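Local atomic coordinates of O-methyltransferase family 2 (Planctopirus limnophila, PDB entry 5I2H), a protein that probably transfers a methyl group from S-adenosyl-L-methionine to a hydroxyl of a small-molecule acceptor, works as a dimer, and binds the flavone apigenin. Residues A166-W170 with S207-T211; V172-F176 with P351-H355; N270-D274 with L298-V302; R277-A281 with E334-W338; V284-T288 with G341-K345. Residues are numbered along the deposited sequence.

Contact 1 of 5, residues A166-W170 with S207-T211; sequences AGRAW and SGIYT. With AGI (5,7-dihydroxy-2-(4-hydroxyphenyl)-4H-chromen-4-one), chain C.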
# COMPACT_ATOMS: atom_id res chain seq x y z
N ALA A 166 15.36 11.13 11.49
CA ALA A 166 15.52 11.20 12.94
C ALA A 166 14.24 10.80 13.65
O ALA A 166 14.31 10.26 14.77
CB ALA A 166 15.96 12.60 13.36
N GLY A 167 13.07 11.05 13.05
CA GLY A 167 11.83 10.64 13.70
C GLY A 167 11.77 9.14 13.93
O GLY A 167 11.34 8.68 14.99
N ARG A 168 12.23 8.36 12.95
CA ARG A 168 12.30 6.92 13.18
C ARG A 168 13.27 6.60 14.31
O ARG A 168 12.97 5.79 15.19
CB ARG A 168 12.69 6.15 11.91
CG ARG A 168 12.78 4.62 12.18
CD ARG A 168 13.04 3.80 10.91
NE ARG A 168 14.32 4.21 10.30
CZ ARG A 168 14.60 4.10 9.00
NH1 ARG A 168 13.69 3.58 8.17
NH2 ARG A 168 15.78 4.51 8.55
N ALA A 169 14.44 7.25 14.33
CA ALA A 169 15.41 6.97 15.38
C ALA A 169 14.87 7.30 16.77
O ALA A 169 15.13 6.55 17.73
CB ALA A 169 16.70 7.75 15.11
N TRP A 170 14.13 8.41 16.93
CA TRP A 170 13.59 8.68 18.26
C TRP A 170 12.63 7.58 18.70
O TRP A 170 12.50 7.32 19.90
CB TRP A 170 12.87 10.04 18.33
CG TRP A 170 13.76 11.23 18.19
CD1 TRP A 170 13.70 12.19 17.20
CD2 TRP A 170 14.84 11.64 19.07
NE1 TRP A 170 14.69 13.12 17.39
CE2 TRP A 170 15.39 12.83 18.53
CE3 TRP A 170 15.41 11.11 20.25
CZ2 TRP A 170 16.47 13.51 19.14
CZ3 TRP A 170 16.46 11.79 20.86
CH2 TRP A 170 16.99 12.96 20.29
N SER A 207 22.49 12.07 12.79
CA SER A 207 21.54 12.19 13.88
C SER A 207 22.30 11.68 15.09
O SER A 207 22.33 12.37 16.11
CB SER A 207 20.22 11.44 13.64
OG SER A 207 20.23 10.14 14.26
N GLY A 208 22.95 10.50 15.00
CA GLY A 208 23.66 9.97 16.15
C GLY A 208 22.76 9.63 17.33
O GLY A 208 23.23 9.39 18.46
N ILE A 209 21.45 9.61 17.08
CA ILE A 209 20.47 9.45 18.15
C ILE A 209 20.64 8.10 18.84
O ILE A 209 20.46 8.00 20.07
CB ILE A 209 19.06 9.63 17.58
CG1 ILE A 209 18.83 11.13 17.29
CG2 ILE A 209 17.97 9.12 18.52
CD1 ILE A 209 17.64 11.38 16.38
N TYR A 210 20.96 7.04 18.08
CA TYR A 210 21.13 5.74 18.73
C TYR A 210 22.27 5.79 19.74
O TYR A 210 22.17 5.21 20.83
CB TYR A 210 21.37 4.63 17.71
CG TYR A 210 20.12 4.36 16.88
CD1 TYR A 210 19.15 3.48 17.32
CD2 TYR A 210 19.92 4.98 15.65
CE1 TYR A 210 18.00 3.24 16.57
CE2 TYR A 210 18.78 4.74 14.89
CZ TYR A 210 17.83 3.86 15.35
OH TYR A 210 16.68 3.61 14.61
N THR A 211 23.38 6.45 19.37
CA THR A 211 24.51 6.58 20.29
C THR A 211 24.15 7.44 21.49
O THR A 211 24.53 7.10 22.62
CB THR A 211 25.71 7.16 19.54
OG1 THR A 211 26.07 6.23 18.52
CG2 THR A 211 26.90 7.36 20.48
CAG AGI C . 15.89 9.19 1.05
CAE AGI C . 15.51 10.18 0.15
CAM AGI C . 16.44 10.66 -0.77
OAB AGI C . 16.04 11.63 -1.64
CAF AGI C . 17.74 10.14 -0.80
CAH AGI C . 18.13 9.14 0.10
CAP AGI C . 17.19 8.67 1.02
CAQ AGI C . 17.46 7.61 2.03
OAL AGI C . 16.32 7.13 2.62
CAJ AGI C . 18.74 7.13 2.37
CAR AGI C . 18.87 6.12 3.34
OAA AGI C . 20.01 5.69 3.66
CAT AGI C . 17.63 5.58 4.00
CAS AGI C . 16.33 6.15 3.58
CAK AGI C . 15.14 5.71 4.13
CAN AGI C . 15.15 4.73 5.09
OAC AGI C . 13.96 4.36 5.61
CAI AGI C . 16.34 4.14 5.55
CAO AGI C . 17.58 4.51 5.06
OAD AGI C . 18.68 3.91 5.55
O HOH W 1 16.42 5.08 12.26

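Contact 2 of 5, residues V172-F176 with P351-H355; sequences VAPRF and PTSAH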
# COMPACT_ATOMS: atom_id res chain seq x y z
N VAL A 172 12.93 4.29 17.82
CA VAL A 172 13.59 2.99 17.93
C VAL A 172 14.77 3.03 18.90
O VAL A 172 15.08 2.03 19.55
CB VAL A 172 14.05 2.48 16.55
CG1 VAL A 172 14.72 1.07 16.69
CG2 VAL A 172 12.84 2.43 15.57
N ALA A 173 15.46 4.18 18.99
CA ALA A 173 16.66 4.21 19.82
C ALA A 173 16.39 3.82 21.28
O ALA A 173 17.25 3.14 21.87
CB ALA A 173 17.34 5.60 19.75
N PRO A 174 15.24 4.15 21.90
CA PRO A 174 15.01 3.67 23.29
C PRO A 174 15.04 2.15 23.41
O PRO A 174 15.61 1.61 24.38
CB PRO A 174 13.63 4.24 23.64
CG PRO A 174 13.51 5.51 22.78
CD PRO A 174 14.20 5.11 21.47
N ARG A 175 14.41 1.45 22.46
CA ARG A 175 14.49 -0.01 22.43
C ARG A 175 15.93 -0.46 22.23
O ARG A 175 16.43 -1.32 22.96
CB ARG A 175 13.61 -0.57 21.31
CG ARG A 175 12.16 -0.26 21.43
CD ARG A 175 11.56 -0.92 22.64
NE ARG A 175 10.23 -0.40 22.93
CZ ARG A 175 9.54 -0.78 23.99
NH1 ARG A 175 10.08 -1.66 24.84
NH2 ARG A 175 8.34 -0.29 24.21
N PHE A 176 16.59 0.10 21.23
CA PHE A 176 17.95 -0.27 20.92
C PHE A 176 18.84 -0.19 22.14
O PHE A 176 19.59 -1.13 22.44
CB PHE A 176 18.50 0.65 19.83
CG PHE A 176 19.93 0.38 19.49
CD1 PHE A 176 20.26 -0.55 18.53
CD2 PHE A 176 20.94 1.06 20.12
CE1 PHE A 176 21.58 -0.81 18.22
CE2 PHE A 176 22.28 0.82 19.83
CZ PHE A 176 22.59 -0.12 18.88
N PRO A 351 15.48 -8.21 18.41
CA PRO A 351 14.58 -7.21 17.82
C PRO A 351 14.60 -5.89 18.59
O PRO A 351 14.71 -5.87 19.82
CB PRO A 351 13.20 -7.87 17.91
CG PRO A 351 13.47 -9.33 18.20
CD PRO A 351 14.77 -9.41 18.89
N THR A 352 14.49 -4.79 17.83
CA THR A 352 14.33 -3.46 18.42
C THR A 352 12.89 -3.02 18.18
O THR A 352 11.98 -3.51 18.87
CB THR A 352 15.41 -2.50 17.90
OG1 THR A 352 15.31 -2.38 16.48
CG2 THR A 352 16.85 -3.04 18.28
N SER A 353 12.65 -2.09 17.26
CA SER A 353 11.29 -1.73 16.87
C SER A 353 11.31 -1.26 15.42
O SER A 353 12.37 -1.19 14.80
CB SER A 353 10.70 -0.63 17.77
OG SER A 353 9.35 -0.39 17.38
N ALA A 354 10.13 -0.95 14.89
CA ALA A 354 9.98 -0.56 13.48
C ALA A 354 10.67 -1.56 12.56
O ALA A 354 11.34 -1.20 11.60
CB ALA A 354 10.49 0.87 13.24
N HIS A 355 10.51 -2.85 12.87
CA HIS A 355 11.11 -3.97 12.15
C HIS A 355 12.63 -4.05 12.28
O HIS A 355 13.26 -4.85 11.57
CB HIS A 355 10.69 -3.94 10.67
CG HIS A 355 9.20 -4.02 10.48
ND1 HIS A 355 8.44 -5.00 11.07
CD2 HIS A 355 8.34 -3.22 9.80
CE1 HIS A 355 7.17 -4.82 10.74
NE2 HIS A 355 7.08 -3.74 9.98

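Contact 3 of 5, residues N270-D274 with L298-V302; sequences NVLHD and LIHDV. With AGI (5,7-dihydroxy-2-(4-hydroxyphenyl)-4H-chromen-4-one), chain C.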
# COMPACT_ATOMS: atom_id res chain seq x y z
N ASN A 270 21.07 1.06 9.77
CA ASN A 270 20.43 1.47 8.52
C ASN A 270 21.45 2.01 7.53
O ASN A 270 21.15 2.93 6.76
CB ASN A 270 19.33 2.52 8.77
CG ASN A 270 18.23 1.96 9.62
OD1 ASN A 270 17.68 0.90 9.29
ND2 ASN A 270 17.95 2.61 10.76
N VAL A 271 22.64 1.43 7.55
CA VAL A 271 23.73 1.78 6.63
C VAL A 271 23.91 0.71 5.58
O VAL A 271 23.96 1.01 4.39
CB VAL A 271 25.06 2.02 7.38
CG1 VAL A 271 26.23 2.24 6.34
CG2 VAL A 271 24.98 3.21 8.36
N LEU A 272 24.03 -0.54 6.00
CA LEU A 272 24.43 -1.58 5.05
C LEU A 272 23.37 -1.77 3.96
O LEU A 272 23.71 -2.09 2.81
CB LEU A 272 24.72 -2.90 5.77
CG LEU A 272 26.04 -2.91 6.55
CD1 LEU A 272 26.18 -4.16 7.38
CD2 LEU A 272 27.24 -2.73 5.65
N HIS A 273 22.09 -1.56 4.28
CA HIS A 273 21.06 -1.75 3.25
C HIS A 273 21.10 -0.67 2.17
O HIS A 273 20.41 -0.81 1.16
CB HIS A 273 19.65 -1.87 3.88
CG HIS A 273 19.15 -0.64 4.57
ND1 HIS A 273 18.39 -0.70 5.73
CD2 HIS A 273 19.20 0.68 4.24
CE1 HIS A 273 18.03 0.52 6.10
NE2 HIS A 273 18.51 1.38 5.21
N ASP A 274 21.94 0.36 2.32
CA ASP A 274 22.15 1.35 1.26
C ASP A 274 23.12 0.89 0.18
O ASP A 274 23.29 1.61 -0.83
CB ASP A 274 22.71 2.67 1.83
CG ASP A 274 21.71 3.46 2.63
OD1 ASP A 274 20.49 3.17 2.66
OD2 ASP A 274 22.20 4.41 3.27
N LEU A 298 28.09 -3.95 15.67
CA LEU A 298 26.64 -3.87 15.88
C LEU A 298 26.01 -3.49 14.55
O LEU A 298 26.18 -2.36 14.07
CB LEU A 298 26.30 -2.83 16.94
CG LEU A 298 27.07 -2.98 18.27
CD1 LEU A 298 26.80 -1.75 19.16
CD2 LEU A 298 26.86 -4.30 19.00
N ILE A 299 25.28 -4.42 13.94
CA ILE A 299 24.54 -4.12 12.72
C ILE A 299 23.08 -3.97 13.12
O ILE A 299 22.51 -4.89 13.72
CB ILE A 299 24.72 -5.23 11.66
CG1 ILE A 299 26.17 -5.25 11.16
CG2 ILE A 299 23.75 -5.04 10.50
CD1 ILE A 299 26.49 -6.50 10.33
N HIS A 300 22.49 -2.82 12.81
CA HIS A 300 21.09 -2.56 13.15
C HIS A 300 20.34 -2.32 11.85
O HIS A 300 20.62 -1.35 11.15
CB HIS A 300 20.97 -1.36 14.10
CG HIS A 300 19.57 -1.08 14.56
ND1 HIS A 300 19.00 0.17 14.43
CD2 HIS A 300 18.63 -1.88 15.14
CE1 HIS A 300 17.76 0.13 14.91
NE2 HIS A 300 17.52 -1.09 15.35
N ASP A 301 19.43 -3.23 11.49
CA ASP A 301 18.82 -3.12 10.18
C ASP A 301 17.55 -3.95 10.19
O ASP A 301 17.18 -4.55 11.21
CB ASP A 301 19.82 -3.55 9.08
CG ASP A 301 19.67 -2.71 7.82
OD1 ASP A 301 18.58 -2.79 7.21
OD2 ASP A 301 20.59 -1.94 7.49
N VAL A 302 16.85 -3.93 9.06
CA VAL A 302 15.68 -4.78 8.91
C VAL A 302 16.15 -6.12 8.34
O VAL A 302 17.29 -6.24 7.88
CB VAL A 302 14.60 -4.13 8.02
CG1 VAL A 302 14.05 -2.87 8.70
CG2 VAL A 302 15.17 -3.83 6.58
CAG AGI C . 15.89 9.19 1.05
CAE AGI C . 15.51 10.18 0.15
CAM AGI C . 16.44 10.66 -0.77
OAB AGI C . 16.04 11.63 -1.64
CAF AGI C . 17.74 10.14 -0.80
CAH AGI C . 18.13 9.14 0.10
CAP AGI C . 17.19 8.67 1.02
CAQ AGI C . 17.46 7.61 2.03
OAL AGI C . 16.32 7.13 2.62
CAJ AGI C . 18.74 7.13 2.37
CAR AGI C . 18.87 6.12 3.34
OAA AGI C . 20.01 5.69 3.66
CAT AGI C . 17.63 5.58 4.00
CAS AGI C . 16.33 6.15 3.58
CAK AGI C . 15.14 5.71 4.13
CAN AGI C . 15.15 4.73 5.09
OAC AGI C . 13.96 4.36 5.61
CAI AGI C . 16.34 4.14 5.55
CAO AGI C . 17.58 4.51 5.06
OAD AGI C . 18.68 3.91 5.55
O HOH W 2 23.10 -1.33 8.63

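Contact 4 of 5, residues R277-A281 with E334-W338; sequences RPQCA and EYRGW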
# COMPACT_ATOMS: atom_id res chain seq x y z
N ARG A 277 26.14 -5.77 -2.48
CA ARG A 277 26.86 -6.82 -1.77
C ARG A 277 28.36 -6.54 -1.60
O ARG A 277 28.85 -6.60 -0.46
CB ARG A 277 26.66 -8.18 -2.46
CG ARG A 277 25.28 -8.83 -2.35
CD ARG A 277 25.34 -10.30 -2.85
NE ARG A 277 24.06 -10.81 -3.37
CZ ARG A 277 23.20 -11.56 -2.68
NH1 ARG A 277 22.08 -11.94 -3.26
NH2 ARG A 277 23.44 -11.93 -1.42
N PRO A 278 29.13 -6.26 -2.66
CA PRO A 278 30.59 -6.11 -2.47
C PRO A 278 30.93 -4.96 -1.55
O PRO A 278 31.92 -5.02 -0.81
CB PRO A 278 31.12 -5.84 -3.89
CG PRO A 278 30.03 -6.19 -4.82
CD PRO A 278 28.73 -6.04 -4.07
N GLN A 279 30.13 -3.90 -1.59
CA GLN A 279 30.36 -2.75 -0.72
C GLN A 279 30.01 -3.10 0.73
O GLN A 279 30.68 -2.65 1.67
CB GLN A 279 29.57 -1.55 -1.22
CG GLN A 279 30.27 -0.81 -2.40
CD GLN A 279 30.34 -1.64 -3.68
OE1 GLN A 279 31.44 -1.83 -4.29
NE2 GLN A 279 29.19 -2.13 -4.12
N CYS A 280 28.94 -3.89 0.94
CA CYS A 280 28.66 -4.36 2.29
C CYS A 280 29.84 -5.15 2.86
O CYS A 280 30.26 -4.92 3.99
CB CYS A 280 27.39 -5.22 2.29
SG CYS A 280 25.92 -4.23 2.08
N ALA A 281 30.40 -6.08 2.07
CA ALA A 281 31.50 -6.88 2.58
C ALA A 281 32.70 -5.99 2.89
O ALA A 281 33.39 -6.19 3.89
CB ALA A 281 31.91 -7.94 1.58
N GLU A 334 22.43 -13.41 4.98
CA GLU A 334 23.33 -12.56 4.20
C GLU A 334 24.27 -11.76 5.11
O GLU A 334 25.49 -11.75 4.90
CB GLU A 334 22.52 -11.67 3.26
CG GLU A 334 21.91 -12.52 2.12
CD GLU A 334 20.95 -11.77 1.20
OE1 GLU A 334 20.15 -10.94 1.71
OE2 GLU A 334 20.99 -12.06 -0.03
N TYR A 335 23.73 -11.10 6.14
CA TYR A 335 24.60 -10.43 7.11
C TYR A 335 25.62 -11.40 7.72
O TYR A 335 26.81 -11.08 7.83
CB TYR A 335 23.77 -9.75 8.20
CG TYR A 335 23.06 -8.53 7.68
CD1 TYR A 335 23.80 -7.42 7.25
CD2 TYR A 335 21.67 -8.49 7.59
CE1 TYR A 335 23.19 -6.30 6.73
CE2 TYR A 335 21.02 -7.34 7.09
CZ TYR A 335 21.79 -6.25 6.66
OH TYR A 335 21.19 -5.16 6.11
N ARG A 336 25.18 -12.62 8.07
CA ARG A 336 26.10 -13.57 8.69
C ARG A 336 27.20 -14.01 7.72
O ARG A 336 28.33 -14.26 8.14
CB ARG A 336 25.34 -14.78 9.23
CG ARG A 336 24.55 -14.47 10.49
CD ARG A 336 24.13 -15.73 11.22
NE ARG A 336 25.33 -16.46 11.65
CZ ARG A 336 25.34 -17.62 12.30
NH1 ARG A 336 24.21 -18.23 12.61
NH2 ARG A 336 26.51 -18.16 12.63
N GLY A 337 26.91 -13.99 6.42
CA GLY A 337 27.95 -14.24 5.44
C GLY A 337 29.06 -13.20 5.49
O GLY A 337 30.24 -13.55 5.52
N TRP A 338 28.69 -11.92 5.58
CA TRP A 338 29.69 -10.86 5.66
C TRP A 338 30.42 -10.90 6.99
O TRP A 338 31.63 -10.66 7.04
CB TRP A 338 29.04 -9.49 5.45
CG TRP A 338 28.48 -9.35 4.08
CD1 TRP A 338 29.05 -9.80 2.91
CD2 TRP A 338 27.21 -8.79 3.72
NE1 TRP A 338 28.24 -9.52 1.86
CE2 TRP A 338 27.09 -8.92 2.32
CE3 TRP A 338 26.18 -8.17 4.44
CZ2 TRP A 338 25.98 -8.46 1.63
CZ3 TRP A 338 25.07 -7.74 3.75
CH2 TRP A 338 24.98 -7.88 2.35

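Contact 5 of 5, residues V284-T288 with G341-K345; sequences VAKAT and GADLK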
# COMPACT_ATOMS: atom_id res chain seq x y z
N VAL A 284 32.03 -3.96 6.18
CA VAL A 284 32.12 -4.83 7.35
C VAL A 284 33.58 -5.17 7.65
O VAL A 284 34.02 -5.11 8.81
CB VAL A 284 31.28 -6.10 7.12
CG1 VAL A 284 31.61 -7.15 8.18
CG2 VAL A 284 29.76 -5.77 7.19
N ALA A 285 34.36 -5.46 6.61
CA ALA A 285 35.78 -5.75 6.79
C ALA A 285 36.54 -4.56 7.37
O ALA A 285 37.35 -4.71 8.30
CB ALA A 285 36.41 -6.17 5.47
N LYS A 286 36.31 -3.36 6.82
CA LYS A 286 37.05 -2.19 7.29
C LYS A 286 36.72 -1.90 8.76
O LYS A 286 37.62 -1.65 9.59
CB LYS A 286 36.75 -0.97 6.40
CG LYS A 286 37.44 0.34 6.83
CD LYS A 286 37.31 1.45 5.70
CE LYS A 286 38.08 2.73 6.05
NZ LYS A 286 37.47 3.39 7.25
N ALA A 287 35.43 -1.91 9.09
CA ALA A 287 35.05 -1.71 10.49
C ALA A 287 35.70 -2.75 11.40
O ALA A 287 36.22 -2.41 12.47
CB ALA A 287 33.52 -1.75 10.63
N THR A 288 35.66 -4.03 11.00
CA THR A 288 36.22 -5.11 11.82
C THR A 288 37.72 -4.95 12.01
O THR A 288 38.25 -5.28 13.09
CB THR A 288 35.95 -6.46 11.15
OG1 THR A 288 34.55 -6.68 11.07
CG2 THR A 288 36.57 -7.62 11.97
N GLY A 341 32.84 -13.70 6.81
CA GLY A 341 33.94 -13.37 5.92
C GLY A 341 34.94 -12.41 6.53
O GLY A 341 36.08 -12.35 6.07
N ALA A 342 34.54 -11.66 7.54
CA ALA A 342 35.44 -10.76 8.24
C ALA A 342 36.05 -11.43 9.47
O ALA A 342 36.77 -10.79 10.24
CB ALA A 342 34.70 -9.47 8.62
N ASP A 343 35.75 -12.70 9.68
CA ASP A 343 36.31 -13.51 10.75
C ASP A 343 35.82 -13.08 12.12
O ASP A 343 36.41 -13.46 13.13
CB ASP A 343 37.85 -13.52 10.67
CG ASP A 343 38.35 -14.26 9.44
OD1 ASP A 343 37.72 -15.29 9.08
OD2 ASP A 343 39.34 -13.82 8.80
N LEU A 344 34.74 -12.30 12.17
CA LEU A 344 33.98 -12.03 13.39
C LEU A 344 33.23 -13.28 13.84
O LEU A 344 32.91 -14.15 13.05
CB LEU A 344 32.96 -10.94 13.12
CG LEU A 344 33.44 -9.54 12.87
CD1 LEU A 344 32.32 -8.76 12.20
CD2 LEU A 344 33.70 -8.94 14.22
N LYS A 345 32.86 -13.31 15.12
CA LYS A 345 32.02 -14.38 15.65
C LYS A 345 30.60 -13.86 15.85
O LYS A 345 30.40 -12.90 16.60
CB LYS A 345 32.60 -14.88 16.97
CG LYS A 345 31.82 -15.97 17.66
CD LYS A 345 32.48 -16.22 19.02
CE LYS A 345 32.96 -17.67 19.19
NZ LYS A 345 31.85 -18.64 19.06

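Contact 1 of 5, residues A166-W170 with S207-T211
A166 opens the contact on helix 154-179: its CB lies 3.7 Å from CD1 of I209 and 4.4 Å from CB of S207. The R168 side chain leaves the helix flank towards the apigenin. Its NH1 donates to the apigenin hydroxyl OAC at 2.7 Å, while its NE donates to a water at 3.0 Å that also bonds OH of Y210 at 2.8 Å, so the ligand-binding arginine is tied to the second segment through solvent. A169 points straight across, its CB 3.9 Å from I209 CG2 and 3.7 Å from Y210 CE2. W170 starts away from the partner but swings its indole back, and I209 CD1 sits over the five-membered ring, 3.7 Å from its centroid, in a CH-pi contact. S207 OG accepts from I209 N at 3.1 Å, an ST turn at the start of helix 209-217. This glycine-containing turn after strand 199-203 is characteristic of the Rossmann-like methyltransferase fold, here packed beside the apigenin pocket.

Contact 2 of 5, residues V172-F176 with P351-H355
This is a side-chain packing contact, without direct hydrogen bonds, between the long helix 154-179 and the hairpin loop joining strands 345-351 and 357-362 at the edge of the central sheet. V172 supplies about half the helix side. Its CG1 meets OG1 of T352 at 3.5 Å, and its CG2 lies 3.7 Å from both the carbonyl O of S353 and CB of A354. One turn on, R175 lays the aliphatic part of its side chain against the loop, with CB 4.0 Å from C of T352 and CG 4.0 Å from CB of S353; F12 receives its guanidinium in a cation-pi contact. F176 completes the face: its CA is 4.0 Å and its ring atom CD1 4.2 Å from CG2 of T352. Both branches of T352 touch the helix, and OG1 is also hydrogen-bonded to NE2 of H300 on strand 296-301. A354 and H355 both have positive phi, which turns the loop back toward strand 357-362. The N atoms of P174 and R175 lack bonds to the turn before, kinking the helix, which continues. Such an antiparallel hairpin closing the far end of the sheet is a hallmark of the class I methyltransferase fold.

Contact 3 of 5, residues N270-D274 with L298-V302
H273 ND1 donates to OD1 of D301 at 2.6 Å, a histidine-carboxylate hydrogen bond, and on the other edge of the same ring NE2 is hydrogen-bonded to the apigenin hydroxyl OAD at 2.6 Å. D301 is held in turn: its OD1 also accepts from V302 N at 2.8 Å, and its OD2 takes a hydrogen at 2.8 Å from a water that accepts from L272 N at 2.9 Å. A backbone bond, N270 N to H300 O at 2.8 Å, carries the pairing of strands 265-269 and 296-301 one residue further. The carbonyl O of N270 lies 2.9 Å from OAD, and D274 OD2 is 2.6 Å from the ligand carbonyl OAA. Farther out the chemistry turns apolar, L272 CD1 meeting I299 CD1 at 3.8 Å, both residues touching Y335 of helix 332-341. With its ring held by the carboxylate and its NE2 on a phenolic oxygen, H273 is placed as the general-base histidine of plant-type O-methyltransferases is, consistent with a role in activating an acceptor hydroxyl.

Contact 4 of 5, residues R277-A281 with E334-W338
W338 lays one face of its indole against the first turn of helix 277-289 and has more surface covered than any other residue here. CB of C280 stands almost on the normal of the six-membered ring, 3.5 Å from its centroid, a CH-pi contact, and SG of C280 approaches the same centroid obliquely at 4.2 Å in a sulfur-aromatic contact. CB of A281 touches CD1 of W338 at 3.7 Å. The two helical segments run at 50° with axes 10.4 Å apart at closest, and the tryptophan fills that gap; Y330 meets its ring edge-to-face. Beside the indole, NH2 of R277 forms a salt bridge with OE2 of E334 at 2.8 Å, although the guanidinium meets the carboxylate obliquely. Both charges are shared: R277 also pairs with E64, and E334 with R328. The chemistry therefore divides into an aromatic part centred on W338 and a charged part at R277 and E334, joining helices 277-289 and 332-341 of the methyltransferase domain by CH-pi packing and a shared ionic pair.

Contact 5 of 5, residues V284-T288 with G341-K345
Apolar and mixed contacts make up this small interface, which buries 182 Å² between the later part of helix 277-289 and the turn that follows helix 332-341. A342 points its CB at the helix, 3.9 Å from CG1 of V284 and 4.3 Å from CA of A285, so its methyl rests close against the helix backbone. CG1 of V284 also lies 4.4 Å from CD1 of L344, at the limit of contact. T288 adds mixed contacts of carbon with oxygen. Its CG2 is 3.6 Å from the carbonyl O of A342, its OG1 is 3.7 Å from CB of A342, and OG1 comes to 3.3 Å from CD1 of L344. No hydrogen bond crosses between the segments. The threonine hydroxyl instead turns back on its own helix, OG1 donating to O of V284 at 2.8 Å, alongside the backbone bond from T288 N to that same oxygen at 2.9 Å. The turn itself is set by a Schellman motif: D343, with positive phi, ends helix 332-341 and redirects the chain, so that A342 and L344 both face helix 277-289. L297 of strand 296-301 touches V284 and L344; after L344 the chain enters edge strand 345-351, where K345 pairs with E362, and helix 277-289 and the exit of helix 332-341 thus pack side by side over the sheet.

Overall arrangement
Contacts 1, 3 and 5 are buried, contact 2 is partly buried and contact 4 lies at the surface. The centre of contact 3 lies about 5 Å from that of the chain, and it touches all the others. Contacts 1 and 2 share helix 154-179 and meet contact 3 around H300, whose ring meets F176 edge-to-face and Y210 steeply and hydrogen-bonds T352; contacts 4 and 5 share helix 277-289 and reach contact 3 through L272 and, for contact 4, Y335. Polar chemistry directed at apigenin belongs to contacts 1 and 3, the only two that touch it; contacts 2 and 5 are van der Waals contacts of apolar and polar atoms, and contact 4 alone has a salt bridge.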